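Local coordinates for hypothetical protein (Bacteroides eggerthii, PDB 4JGL) that is of unknown function but adopts a streptavidin-like fold extended by two extra alpha helices, at residues 65-70 against 158-163; 110-115 against 134-139. All blocks are in the same frame, centred on the assembly; numbering follows the deposited sequence. Where two conformers were deposited one is given.

Contact 1: residues 65-70 against 158-163; sequences YGINIY and AEFKNL. With EDO (1,2-ethanediol), chain E.
Two isoleucines of strand 65-70, Ile67 and Ile69, send their end methyls against Phe160 and Leu163 of helix 158-163, packing one of the two extra helices of this streptavidin-like fold against its antiparallel sheet. The sheet side chains are two residues apart and the helix ones three, so alternation along the strand and nearly one helical turn bring each pair onto a common face. The tighter of the two meetings is between methyl groups: Ile69 CD1 lies 3.5 Å from Leu163 CD2, closer than usual for carbon atoms. Ile69 reaches this far because CG1 stands anti to its carbonyl carbon (chi1 -61°) and the chain then runs on extended to CD1. Beside it, in the conformer described, Ile67 CD1 comes 3.6 Å from Phe160 CZ, the leading atom of the ring, with the two side chains crossing at about a right angle. Branched and aromatic residues suit this place because they fill a largely buried meeting of apolar side chains with little flexible chain; Leu151 of helix 142-153 touches both Ile67 and Phe160, and Val87 of strand 78-92 lies against Ile69 and Leu163.

The other flank of the helix faces solvent and is looser: Glu159 and Asn162 are exposed. Lys161 is partly exposed, so its charge is probably still in part solvated. It forms a salt bridge with Asp165 and also meets a bound 1,2-ethanediol, probably from the crystallisation liquor. A methionine in its place would probably leave Asp165 without its positive mate and the diol's O2 without its ammonium donor. The lysine chain is extended as far as CE, then bends (chi4 -47°) to set Lys161 NZ 3.1 Å from O2 of the diol.

Contact 2: residues 110-115 against 134-139; sequences PSFTFI and KYYYLC
The Phe114 ring carries Leu138 on one face and the carbonyl oxygen of Tyr136 at an edge. Leu138 CD1 sits over that face in a CH-pi contact, 4.0 Å from the ring centroid and only 16° off the ring normal, displaced toward the rim so that its nearest ring atom is CG. The carbonyl O of Tyr136 lies near the ring plane, 4.1 Å from Phe114 CE1. Farther along, the rings of Phe112 and Tyr136 stand almost perpendicular, with planes at 87° and centroids 5.8 Å apart, yet the approach is oblique; Tyr136 CD2 lies 3.8 Å from both CE1 and CZ of Phe112.

All four side chains have CG anti to the carbonyl carbon, as Phe114 (chi1 -69°) illustrates, and from both strands they point toward each other, to the inner side of the curled sheet, across strand 125-127. Large aromatics suit that span, since the strand axes are 8.3 Å apart at their closest, too far for backbone pairing. Leucine supplies a slim methyl for a ring face, while tyrosine suits the partly exposed end, where its ring also takes a cation-pi contact from Lys57.

Alternation turns Tyr137 away, to the other side of its strand, where its ring meets Phe38 edge-to-face and its hydroxyl bonds to Ala31 and Phe34. Strand 125-127 lies between the two strands and pairs antiparallel with each, and its Tyr125 touches both Phe114 and Leu138. Strand 78-92 borders 112-116 on the far edge, and strand 22-29 flanks 135-140, giving Met26 to the same apolar cluster.

Contact 1 and contact 2 draw on the same curled antiparallel sheet, but their centres are 20 Å apart, on opposite sides of the chain's centre. Along the chain the order is 65-70, 110-115, 134-139, 158-163, so the second contact is completed within the span that the first brackets. Contact 2 joins two strands of the sheet, whereas contact 1 lays the C-terminal helix on it. They meet through Tyr70, on the face of its strand opposite the isoleucines: its OH is 2.7 Å from Pro110 O, a probable hydrogen bond, and packs on Phe112. Strand 64-75 thus serves both packing layers, one on each face.

Contact 1: residues 65-70 against 158-163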
ATOM      1  N   TYR A  65     -11.407   4.185  -3.651  1.00 11.10           N
ATOM      2  CA  TYR A  65     -10.048   3.805  -3.276  1.00 11.08           C
ATOM      3  C   TYR A  65      -9.054   4.888  -3.651  1.00 10.65           C
ATOM      4  O   TYR A  65      -9.126   5.480  -4.743  1.00 13.21           O
ATOM      5  CB  TYR A  65      -9.606   2.526  -3.946  1.00 12.44           C
ATOM      6  CG  TYR A  65     -10.427   1.313  -3.621  1.00 17.04           C
ATOM      7  CD1 TYR A  65     -10.889   1.075  -2.355  1.00 19.10           C
ATOM      8  CD2 TYR A  65     -10.681   0.368  -4.591  1.00 24.11           C
ATOM      9  CE1 TYR A  65     -11.671  -0.055  -2.048  1.00 22.37           C
ATOM     10  CE2 TYR A  65     -11.422  -0.781  -4.298  1.00 26.51           C
ATOM     11  CZ  TYR A  65     -11.916  -0.964  -3.025  1.00 26.40           C
ATOM     12  OH  TYR A  65     -12.661  -2.082  -2.700  1.00 31.85           O
ATOM     13  N   GLY A  66      -8.131   5.142  -2.737  1.00  9.98           N
ATOM     14  CA  GLY A  66      -7.021   6.048  -2.968  1.00 10.68           C
ATOM     15  C   GLY A  66      -5.746   5.238  -2.846  1.00  9.96           C
ATOM     16  O   GLY A  66      -5.477   4.659  -1.802  1.00 10.45           O
ATOM     17  N   ILE A  67      -5.004   5.155  -3.929  1.00 10.21           N
ATOM     18  CA  ILE A  67      -3.832   4.305  -3.988  0.50  9.67           C
ATOM     19  C   ILE A  67      -2.579   5.113  -4.280  1.00  9.76           C
ATOM     20  O   ILE A  67      -2.437   5.730  -5.341  1.00 11.30           O
ATOM     21  CB  ILE A  67      -3.988   3.190  -5.025  0.50 10.41           C
ATOM     22  CG1 ILE A  67      -5.318   2.461  -4.810  0.50 11.81           C
ATOM     23  CG2 ILE A  67      -2.793   2.225  -4.937  0.50 11.69           C
ATOM     24  CD1 ILE A  67      -5.618   1.431  -5.844  0.50 12.82           C
ATOM     25  N   ASN A  68      -1.675   5.120  -3.324  1.00  9.39           N
ATOM     26  CA  ASN A  68      -0.360   5.694  -3.564  0.50 10.42           C
ATOM     27  C   ASN A  68       0.554   4.646  -4.203  1.00 10.25           C
ATOM     28  O   ASN A  68       0.662   3.522  -3.692  1.00 12.02           O
ATOM     29  CB  ASN A  68       0.261   6.217  -2.258  0.50 10.92           C
ATOM     30  CG  ASN A  68      -0.170   7.647  -1.906  0.50 14.29           C
ATOM     31  OD1 ASN A  68      -0.431   8.465  -2.782  0.50 15.62           O
ATOM     32  ND2 ASN A  68      -0.235   7.950  -0.601  0.50 14.64           N
ATOM     33  N   ILE A  69       1.175   5.023  -5.314  1.00 10.07           N
ATOM     34  CA  ILE A  69       2.221   4.224  -5.947  1.00 10.49           C
ATOM     35  C   ILE A  69       3.536   4.837  -5.506  1.00 10.58           C
ATOM     36  O   ILE A  69       3.864   5.986  -5.857  1.00 11.68           O
ATOM     37  CB  ILE A  69       2.139   4.249  -7.474  1.00 11.70           C
ATOM     38  CG1 ILE A  69       0.810   3.683  -7.976  1.00 14.21           C
ATOM     39  CG2 ILE A  69       3.302   3.425  -8.054  1.00 14.53           C
ATOM     40  CD1 ILE A  69       0.564   3.972  -9.466  1.00 17.24           C
ATOM     41  N   TYR A  70       4.261   4.096  -4.678  1.00  9.81           N
ATOM     42  CA  TYR A  70       5.613   4.424  -4.240  1.00  9.76           C
ATOM     43  C   TYR A  70       6.586   3.616  -5.070  1.00  9.52           C
ATOM     44  O   TYR A  70       6.300   2.465  -5.422  1.00 10.46           O
ATOM     45  CB  TYR A  70       5.843   4.030  -2.765  1.00 10.10           C
ATOM     46  CG  TYR A  70       5.099   4.864  -1.745  1.00  9.88           C
ATOM     47  CD1 TYR A  70       3.792   4.590  -1.355  1.00 10.39           C
ATOM     48  CD2 TYR A  70       5.738   5.900  -1.105  1.00 10.92           C
ATOM     49  CE1 TYR A  70       3.168   5.381  -0.392  1.00 10.86           C
ATOM     50  CE2 TYR A  70       5.123   6.670  -0.175  1.00 10.92           C
ATOM     51  CZ  TYR A  70       3.836   6.436   0.178  1.00 10.26           C
ATOM     52  OH  TYR A  70       3.227   7.230   1.146  1.00 12.39           O
ATOM     53  N   ALA A 158      -8.530  -0.660 -16.491  1.00 21.12           N
ATOM     54  CA  ALA A 158      -7.389  -0.577 -17.386  1.00 20.64           C
ATOM     55  C   ALA A 158      -6.504   0.634 -17.170  1.00 19.97           C
ATOM     56  O   ALA A 158      -5.294   0.539 -17.216  1.00 21.25           O
ATOM     57  CB  ALA A 158      -7.855  -0.626 -18.842  1.00 23.06           C
ATOM     58  N   GLU A 159      -7.098   1.788 -16.899  1.00 20.13           N
ATOM     59  CA  GLU A 159      -6.318   2.993 -16.683  1.00 21.37           C
ATOM     60  C   GLU A 159      -5.343   2.808 -15.517  1.00 19.83           C
ATOM     61  O   GLU A 159      -4.212   3.293 -15.535  1.00 20.03           O
ATOM     62  CB  GLU A 159      -7.281   4.143 -16.402  1.00 23.60           C
ATOM     63  CG  GLU A 159      -6.685   5.505 -16.430  1.00 26.34           C
ATOM     64  CD  GLU A 159      -7.740   6.623 -16.449  1.00 22.52           C
ATOM     65  OE1 GLU A 159      -8.964   6.360 -16.550  1.00 21.66           O
ATOM     66  OE2 GLU A 159      -7.321   7.789 -16.354  1.00 29.55           O
ATOM     67  N   PHE A 160      -5.808   2.109 -14.477  1.00 17.68           N
ATOM     68  CA  PHE A 160      -4.960   1.807 -13.320  1.00 15.66           C
ATOM     69  C   PHE A 160      -3.916   0.736 -13.616  1.00 14.53           C
ATOM     70  O   PHE A 160      -2.747   0.922 -13.317  1.00 15.41           O
ATOM     71  CB  PHE A 160      -5.857   1.413 -12.140  1.00 15.28           C
ATOM     72  CG  PHE A 160      -5.127   0.911 -10.912  1.00 15.24           C
ATOM     73  CD1 PHE A 160      -4.079   1.614 -10.338  1.00 15.56           C
ATOM     74  CD2 PHE A 160      -5.534  -0.249 -10.314  1.00 17.57           C
ATOM     75  CE1 PHE A 160      -3.474   1.163  -9.181  1.00 17.40           C
ATOM     76  CE2 PHE A 160      -4.924  -0.695  -9.163  1.00 18.46           C
ATOM     77  CZ  PHE A 160      -3.877  -0.005  -8.621  1.00 20.09           C
ATOM     78  N   LYS A 161      -4.351  -0.366 -14.200  1.00 15.61           N
ATOM     79  CA  LYS A 161      -3.454  -1.458 -14.569  1.00 16.14           C
ATOM     80  C   LYS A 161      -2.348  -0.945 -15.481  1.00 15.51           C
ATOM     81  O   LYS A 161      -1.175  -1.243 -15.272  1.00 17.05           O
ATOM     82  CB  LYS A 161      -4.233  -2.580 -15.248  1.00 17.39           C
ATOM     83  CG  LYS A 161      -3.382  -3.817 -15.595  1.00 20.31           C
ATOM     84  CD  LYS A 161      -4.208  -4.916 -16.255  1.00 23.66           C
ATOM     85  CE  LYS A 161      -3.415  -6.214 -16.449  1.00 31.18           C
ATOM     86  NZ  LYS A 161      -2.088  -5.973 -17.017  1.00 35.60           N
ATOM     87  N   ASN A 162      -2.726  -0.136 -16.471  1.00 17.94           N
ATOM     88  CA  ASN A 162      -1.751   0.377 -17.437  1.00 18.62           C
ATOM     89  C   ASN A 162      -0.761   1.328 -16.800  1.00 16.88           C
ATOM     90  O   ASN A 162       0.415   1.305 -17.110  1.00 17.93           O
ATOM     91  CB  ASN A 162      -2.439   1.073 -18.618  1.00 19.83           C
ATOM     92  CG  ASN A 162      -3.241   0.114 -19.492  1.00 23.73           C
ATOM     93  OD1 ASN A 162      -3.063  -1.099 -19.436  1.00 27.44           O
ATOM     94  ND2 ASN A 162      -4.151   0.665 -20.294  1.00 29.35           N
ATOM     95  N   LEU A 163      -1.222   2.188 -15.888  1.00 17.19           N
ATOM     96  CA  LEU A 163      -0.297   3.044 -15.162  1.00 17.94           C
ATOM     97  C   LEU A 163       0.773   2.239 -14.428  1.00 16.97           C
ATOM     98  O   LEU A 163       1.951   2.574 -14.457  1.00 17.81           O
ATOM     99  CB  LEU A 163      -1.052   3.928 -14.148  1.00 18.97           C
ATOM    100  CG  LEU A 163      -0.186   4.768 -13.201  1.00 20.96           C
ATOM    101  CD1 LEU A 163       0.630   5.818 -13.948  1.00 24.19           C
ATOM    102  CD2 LEU A 163      -1.068   5.430 -12.158  1.00 22.20           C
TER
HETATM  103  C1  EDO E 203      -0.044  -5.723 -11.989  1.00 27.05           C
HETATM  104  O1  EDO E 203       0.060  -7.146 -11.858  1.00 30.91           O
HETATM  105  C2  EDO E 203      -1.096  -5.435 -13.043  1.00 28.07           C
HETATM  106  O2  EDO E 203      -0.664  -5.988 -14.292  1.00 28.06           O

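Contact 2: residues 110-115 against 134-139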
ATOM      1  N   PRO A 110       3.825  11.377   2.732  1.00 14.45           N
ATOM      2  CA  PRO A 110       4.912  10.836   3.539  1.00 16.41           C
ATOM      3  C   PRO A 110       5.698   9.741   2.824  1.00 13.00           C
ATOM      4  O   PRO A 110       5.119   8.952   2.064  1.00 14.27           O
ATOM      5  CB  PRO A 110       4.183  10.232   4.755  1.00 17.56           C
ATOM      6  CG  PRO A 110       2.809  10.056   4.384  1.00 21.86           C
ATOM      7  CD  PRO A 110       2.506  11.108   3.332  1.00 15.77           C
ATOM      8  N   SER A 111       7.014   9.734   3.034  1.00 14.41           N
ATOM      9  CA  SER A 111       7.852   8.604   2.701  1.00 13.59           C
ATOM     10  C   SER A 111       7.749   7.584   3.825  1.00 14.13           C
ATOM     11  O   SER A 111       7.298   7.898   4.936  1.00 16.31           O
ATOM     12  CB  SER A 111       9.299   9.030   2.465  1.00 16.51           C
ATOM     13  OG  SER A 111       9.396   9.922   1.369  1.00 19.44           O
ATOM     14  N   PHE A 112       8.121   6.353   3.526  1.00 12.80           N
ATOM     15  CA  PHE A 112       8.161   5.321   4.555  1.00 11.78           C
ATOM     16  C   PHE A 112       9.477   4.566   4.495  1.00 11.60           C
ATOM     17  O   PHE A 112       9.969   4.262   3.404  1.00 14.16           O
ATOM     18  CB  PHE A 112       7.035   4.279   4.351  1.00 12.40           C
ATOM     19  CG  PHE A 112       5.654   4.780   4.682  1.00 13.16           C
ATOM     20  CD1 PHE A 112       5.287   4.920   6.008  1.00 14.57           C
ATOM     21  CD2 PHE A 112       4.725   5.071   3.699  1.00 16.78           C
ATOM     22  CE1 PHE A 112       4.020   5.357   6.343  1.00 15.21           C
ATOM     23  CE2 PHE A 112       3.476   5.532   4.030  1.00 16.01           C
ATOM     24  CZ  PHE A 112       3.121   5.674   5.341  1.00 16.58           C
ATOM     25  N   THR A 113       9.996   4.235   5.664  1.00 11.36           N
ATOM     26  CA  THR A 113      11.006   3.180   5.806  1.00 11.56           C
ATOM     27  C   THR A 113      10.375   2.106   6.674  1.00 11.51           C
ATOM     28  O   THR A 113      10.033   2.372   7.840  1.00 12.60           O
ATOM     29  CB  THR A 113      12.296   3.688   6.448  1.00 14.01           C
ATOM     30  OG1 THR A 113      12.889   4.672   5.583  1.00 19.54           O
ATOM     31  CG2 THR A 113      13.344   2.567   6.644  1.00 16.08           C
ATOM     32  N   PHE A 114      10.204   0.916   6.116  1.00 10.69           N
ATOM     33  CA  PHE A 114       9.649  -0.216   6.835  1.00 10.60           C
ATOM     34  C   PHE A 114      10.785  -1.121   7.297  1.00 11.67           C
ATOM     35  O   PHE A 114      11.619  -1.541   6.476  1.00 12.65           O
ATOM     36  CB  PHE A 114       8.675  -0.979   5.951  1.00 10.78           C
ATOM     37  CG  PHE A 114       7.407  -0.223   5.669  1.00 11.37           C
ATOM     38  CD1 PHE A 114       6.483   0.020   6.688  1.00 12.14           C
ATOM     39  CD2 PHE A 114       7.135   0.260   4.418  1.00 13.05           C
ATOM     40  CE1 PHE A 114       5.313   0.733   6.432  1.00 13.73           C
ATOM     41  CE2 PHE A 114       5.970   0.969   4.160  1.00 14.28           C
ATOM     42  CZ  PHE A 114       5.078   1.215   5.179  1.00 14.63           C
ATOM     43  N   ILE A 115      10.810  -1.411   8.604  1.00 11.12           N
ATOM     44  CA  ILE A 115      11.834  -2.247   9.209  1.00 11.42           C
ATOM     45  C   ILE A 115      11.195  -3.529   9.752  1.00 10.49           C
ATOM     46  O   ILE A 115      10.020  -3.540  10.121  1.00 10.76           O
ATOM     47  CB  ILE A 115      12.604  -1.522  10.325  1.00 13.00           C
ATOM     48  CG1 ILE A 115      11.722  -1.210  11.521  1.00 13.58           C
ATOM     49  CG2 ILE A 115      13.261  -0.251   9.782  1.00 17.15           C
ATOM     50  CD1 ILE A 115      12.514  -0.626  12.707  1.00 17.80           C
ATOM     51  N   LYS A 134       0.738   7.937  14.428  1.00 12.19           N
ATOM     52  CA  LYS A 134       0.750   6.489  14.532  1.00 11.63           C
ATOM     53  C   LYS A 134       1.712   5.825  13.576  1.00 11.14           C
ATOM     54  O   LYS A 134       2.061   6.367  12.538  1.00 11.92           O
ATOM     55  CB  LYS A 134      -0.645   5.929  14.316  1.00 13.10           C
ATOM     56  CG  LYS A 134      -1.620   6.402  15.420  1.00 15.56           C
ATOM     57  CD  LYS A 134      -2.949   5.738  15.314  1.00 16.89           C
ATOM     58  CE  LYS A 134      -3.881   6.099  16.469  1.00 20.80           C
ATOM     59  NZ  LYS A 134      -5.250   5.558  16.252  1.00 26.62           N
ATOM     60  N   TYR A 135       2.115   4.617  13.946  1.00 10.24           N
ATOM     61  CA  TYR A 135       2.960   3.777  13.118  1.00  9.79           C
ATOM     62  C   TYR A 135       2.139   2.822  12.277  1.00  9.55           C
ATOM     63  O   TYR A 135       1.332   2.080  12.820  1.00 10.17           O
ATOM     64  CB  TYR A 135       3.909   2.952  13.984  1.00 10.80           C
ATOM     65  CG  TYR A 135       4.877   3.786  14.786  1.00 11.77           C
ATOM     66  CD1 TYR A 135       6.061   4.216  14.234  1.00 13.45           C
ATOM     67  CD2 TYR A 135       4.592   4.170  16.094  1.00 13.47           C
ATOM     68  CE1 TYR A 135       6.955   4.980  14.953  1.00 13.86           C
ATOM     69  CE2 TYR A 135       5.484   4.936  16.814  1.00 15.05           C
ATOM     70  CZ  TYR A 135       6.663   5.329  16.254  1.00 14.95           C
ATOM     71  OH  TYR A 135       7.548   6.097  16.999  1.00 19.31           O
ATOM     72  N   TYR A 136       2.350   2.850  10.961  1.00  9.95           N
ATOM     73  CA  TYR A 136       1.793   1.827  10.105  1.00  9.64           C
ATOM     74  C   TYR A 136       2.620   0.554  10.216  1.00  9.45           C
ATOM     75  O   TYR A 136       3.847   0.588  10.229  1.00 11.47           O
ATOM     76  CB  TYR A 136       1.780   2.287   8.649  1.00  9.88           C
ATOM     77  CG  TYR A 136       0.626   3.186   8.314  1.00 10.88           C
ATOM     78  CD1 TYR A 136      -0.652   2.673   8.146  1.00 11.42           C
ATOM     79  CD2 TYR A 136       0.801   4.548   8.149  1.00 13.32           C
ATOM     80  CE1 TYR A 136      -1.745   3.493   7.852  1.00 13.57           C
ATOM     81  CE2 TYR A 136      -0.273   5.371   7.836  1.00 15.56           C
ATOM     82  CZ  TYR A 136      -1.543   4.841   7.693  1.00 15.82           C
ATOM     83  OH  TYR A 136      -2.602   5.691   7.418  1.00 20.18           O
ATOM     84  N   TYR A 137       1.932  -0.572  10.264  1.00  9.11           N
ATOM     85  CA  TYR A 137       2.539  -1.879  10.177  1.00  9.07           C
ATOM     86  C   TYR A 137       2.235  -2.505   8.833  1.00  9.24           C
ATOM     87  O   TYR A 137       1.266  -2.132   8.163  1.00 10.92           O
ATOM     88  CB  TYR A 137       1.992  -2.784  11.278  1.00 10.24           C
ATOM     89  CG  TYR A 137       2.459  -2.404  12.672  1.00  9.89           C
ATOM     90  CD1 TYR A 137       2.002  -1.252  13.308  1.00 10.14           C
ATOM     91  CD2 TYR A 137       3.353  -3.201  13.365  1.00 10.44           C
ATOM     92  CE1 TYR A 137       2.405  -0.934  14.595  1.00 10.70           C
ATOM     93  CE2 TYR A 137       3.752  -2.883  14.648  1.00 11.52           C
ATOM     94  CZ  TYR A 137       3.262  -1.757  15.257  1.00 11.03           C
ATOM     95  OH  TYR A 137       3.704  -1.469  16.541  1.00 13.52           O
ATOM     96  N   LEU A 138       3.066  -3.474   8.449  1.00  8.78           N
ATOM     97  CA  LEU A 138       2.768  -4.361   7.321  1.00  8.71           C
ATOM     98  C   LEU A 138       2.582  -5.741   7.924  1.00  8.62           C
ATOM     99  O   LEU A 138       3.518  -6.349   8.433  1.00  9.84           O
ATOM    100  CB  LEU A 138       3.908  -4.392   6.298  1.00  9.19           C
ATOM    101  CG  LEU A 138       4.272  -3.093   5.605  1.00 10.84           C
ATOM    102  CD1 LEU A 138       5.399  -3.294   4.614  1.00 12.27           C
ATOM    103  CD2 LEU A 138       3.099  -2.492   4.910  1.00 14.79           C
ATOM    104  N   CYS A 139       1.363  -6.271   7.834  1.00  8.84           N
ATOM    105  CA  CYS A 139       1.011  -7.611   8.282  1.00  8.74           C
ATOM    106  C   CYS A 139       0.690  -8.448   7.066  1.00  9.36           C
ATOM    107  O   CYS A 139      -0.258  -8.142   6.335  1.00  9.04           O
ATOM    108  CB  CYS A 139      -0.185  -7.557   9.232  1.00 10.03           C
ATOM    109  SG  CYS A 139       0.054  -6.499  10.677  1.00 11.87           S
TER